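Local coordinates for protein ribose-phosphate pyrophosphokinase (Mycobacterium smegmatis, PDB 5MP7) that probably makes the central metabolite phosphoribosyl pyrophosphate by transferring the pyrophosphoryl group of ATP to ribose 5-phosphate, with magnesium as cofactor, at residues A[75-78]-A[79-83]. Residues are numbered along the deposited sequence; the frame is centred on the assembly and turned at random.
Sequences LMEQ and LIMID
The flat amide of Q78 is gripped through its nitrogen and the stem behind it is packed: NE2 gives a hydrogen bond to the carbonyl of I96 and a weak one to that of V63, while Q78 CG lies 3.9 Å from I82 CD1, the two side chains running side by side. The carboxylate of E77 also works through its oxygens, OE1 to Q65 and OE2 in a salt bridge with R18, while E77 CG sits 4.2 Å from M81 SD. Each pair is an i to i+4 couple along helix 71-87, the crossover helix of the beta-alpha-beta unit 60-64/71-87/92-97 in the PRTase-like N-terminal half, but on different flanks: Q78 and I82 face strand 92-97, while E77 points toward R18 and Q65. Q78 and E77 leave the backbone alike, CG anti to N (chi1 -174° and 179°), and run on extended, which carries their polar ends away from the helix toward those partners.

M76 belongs to another side. Its chain folds at chi2 and chi3, and M76 SD comes within 4.1 Å of L79 CD1, the two side chains crossing at a slant. Beyond the sulfur, the methyl M76 CE approaches I80 CD1 at 4.4 Å. I48 of strand 48-52 touches M76 and I80, L124 and A127 of helix 116-127 cover L79 and I82, and a second subunit packs against L75, M76, I80 and D83, so this stretch of helix is buried on several sides. I80 lies about 7 Å, side chain to side chain, from E47, predicted to bind ATP.

Under the side chains the regular i to i+4 ladder runs on, and one of its rungs here is M81 N to E77 O at 3.0 Å.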
ATOM      1  N   LEU A  75     -51.487   4.967  -5.476  1.00 26.65           N
ATOM      2  CA  LEU A  75     -52.112   4.956  -6.799  1.00 29.37           C
ATOM      3  C   LEU A  75     -51.537   3.844  -7.680  1.00 26.89           C
ATOM      4  O   LEU A  75     -52.296   3.107  -8.316  1.00 25.12           O
ATOM      5  CB  LEU A  75     -51.949   6.330  -7.469  1.00 31.59           C
ATOM      6  CG  LEU A  75     -52.562   6.436  -8.850  1.00 36.11           C
ATOM      7  CD1 LEU A  75     -54.065   6.110  -8.852  1.00 36.96           C
ATOM      8  CD2 LEU A  75     -52.279   7.845  -9.368  1.00 39.65           C
ATOM      9  N   MET A  76     -50.208   3.704  -7.700  1.00 26.49           N
ATOM     10  CA  MET A  76     -49.571   2.562  -8.402  1.00 27.67           C
ATOM     11  C   MET A  76     -49.961   1.214  -7.813  1.00 26.18           C
ATOM     12  O   MET A  76     -50.203   0.303  -8.556  1.00 24.37           O
ATOM     13  CB  MET A  76     -48.067   2.654  -8.396  1.00 30.98           C
ATOM     14  CG  MET A  76     -47.534   3.766  -9.291  1.00 39.22           C
ATOM     15  SD  MET A  76     -48.017   3.687 -11.032  1.00 47.54           S
ATOM     16  CE  MET A  76     -47.729   1.951 -11.407  1.00 41.47           C
ATOM     17  N   GLU A  77     -50.096   1.106  -6.490  1.00 24.82           N
ATOM     18  CA  GLU A  77     -50.521  -0.145  -5.899  1.00 25.88           C
ATOM     19  C   GLU A  77     -51.909  -0.548  -6.378  1.00 23.52           C
ATOM     20  O   GLU A  77     -52.141  -1.704  -6.673  1.00 22.31           O
ATOM     21  CB  GLU A  77     -50.447  -0.091  -4.359  1.00 30.64           C
ATOM     22  CG  GLU A  77     -50.921  -1.379  -3.682  1.00 38.07           C
ATOM     23  CD  GLU A  77     -50.592  -1.466  -2.177  1.00 45.83           C
ATOM     24  OE1 GLU A  77     -51.353  -0.909  -1.323  1.00 41.10           O
ATOM     25  OE2 GLU A  77     -49.579  -2.143  -1.839  1.00 54.03           O
ATOM     26  N   GLN A  78     -52.834   0.405  -6.427  1.00 23.09           N
ATOM     27  CA  GLN A  78     -54.176   0.148  -6.926  1.00 22.75           C
ATOM     28  C   GLN A  78     -54.171  -0.264  -8.392  1.00 23.86           C
ATOM     29  O   GLN A  78     -54.848  -1.219  -8.761  1.00 23.55           O
ATOM     30  CB  GLN A  78     -55.059   1.375  -6.716  1.00 23.45           C
ATOM     31  CG  GLN A  78     -56.511   1.144  -7.068  1.00 26.35           C
ATOM     32  CD  GLN A  78     -57.420   2.182  -6.466  1.00 27.96           C
ATOM     33  OE1 GLN A  78     -57.083   3.350  -6.473  1.00 32.43           O
ATOM     34  NE2 GLN A  78     -58.534   1.762  -5.889  1.00 28.86           N
ATOM     35  N   LEU A  79     -53.399   0.429  -9.229  1.00 24.58           N
ATOM     36  CA  LEU A  79     -53.292   0.049 -10.644  1.00 25.23           C
ATOM     37  C   LEU A  79     -52.695  -1.334 -10.834  1.00 23.88           C
ATOM     38  O   LEU A  79     -53.162  -2.071 -11.702  1.00 22.59           O
ATOM     39  CB  LEU A  79     -52.442   1.042 -11.442  1.00 27.05           C
ATOM     40  CG  LEU A  79     -52.994   2.458 -11.524  1.00 27.17           C
ATOM     41  CD1 LEU A  79     -51.938   3.385 -12.079  1.00 25.99           C
ATOM     42  CD2 LEU A  79     -54.250   2.511 -12.354  1.00 27.81           C
ATOM     43  N   ILE A  80     -51.690  -1.675 -10.034  1.00 22.89           N
ATOM     44  CA  ILE A  80     -51.057  -3.005 -10.093  1.00 24.57           C
ATOM     45  C   ILE A  80     -52.047  -4.120  -9.689  1.00 26.00           C
ATOM     46  O   ILE A  80     -52.122  -5.129 -10.350  1.00 23.83           O
ATOM     47  CB  ILE A  80     -49.775  -3.038  -9.275  1.00 24.26           C
ATOM     48  CG1 ILE A  80     -48.703  -2.287 -10.033  1.00 27.04           C
ATOM     49  CG2 ILE A  80     -49.260  -4.436  -9.052  1.00 25.17           C
ATOM     50  CD1 ILE A  80     -47.577  -1.787  -9.134  1.00 29.70           C
ATOM     51  N   MET A  81     -52.837  -3.892  -8.647  1.00 27.84           N
ATOM     52  CA  MET A  81     -53.869  -4.834  -8.237  1.00 28.72           C
ATOM     53  C   MET A  81     -54.932  -5.017  -9.299  1.00 25.06           C
ATOM     54  O   MET A  81     -55.421  -6.123  -9.512  1.00 24.17           O
ATOM     55  CB  MET A  81     -54.551  -4.374  -6.936  1.00 31.67           C
ATOM     56  CG  MET A  81     -53.720  -4.689  -5.710  1.00 38.47           C
ATOM     57  SD  MET A  81     -54.216  -3.893  -4.158  1.00 47.33           S
ATOM     58  CE  MET A  81     -55.571  -4.927  -3.687  1.00 44.56           C
ATOM     59  N   ILE A  82     -55.334  -3.934  -9.935  1.00 22.98           N
ATOM     60  CA  ILE A  82     -56.312  -4.021 -11.010  1.00 24.62           C
ATOM     61  C   ILE A  82     -55.771  -4.811 -12.230  1.00 24.99           C
ATOM     62  O   ILE A  82     -56.503  -5.615 -12.781  1.00 24.47           O
ATOM     63  CB  ILE A  82     -56.828  -2.617 -11.387  1.00 25.88           C
ATOM     64  CG1 ILE A  82     -57.677  -2.079 -10.248  1.00 23.89           C
ATOM     65  CG2 ILE A  82     -57.670  -2.650 -12.662  1.00 25.77           C
ATOM     66  CD1 ILE A  82     -57.828  -0.597 -10.258  1.00 24.26           C
ATOM     67  N   ASP A  83     -54.499  -4.601 -12.604  1.00 26.50           N
ATOM     68  CA  ASP A  83     -53.809  -5.402 -13.638  1.00 26.95           C
ATOM     69  C   ASP A  83     -53.848  -6.879 -13.305  1.00 23.70           C
ATOM     70  O   ASP A  83     -54.086  -7.728 -14.165  1.00 20.72           O
ATOM     71  CB  ASP A  83     -52.337  -4.917 -13.817  1.00 30.96           C
ATOM     72  CG  ASP A  83     -51.453  -5.794 -14.873  1.00 37.67           C
ATOM     73  OD1 ASP A  83     -51.045  -6.959 -14.573  1.00 40.09           O
ATOM     74  OD2 ASP A  83     -51.104  -5.301 -15.986  1.00 43.75           O
TER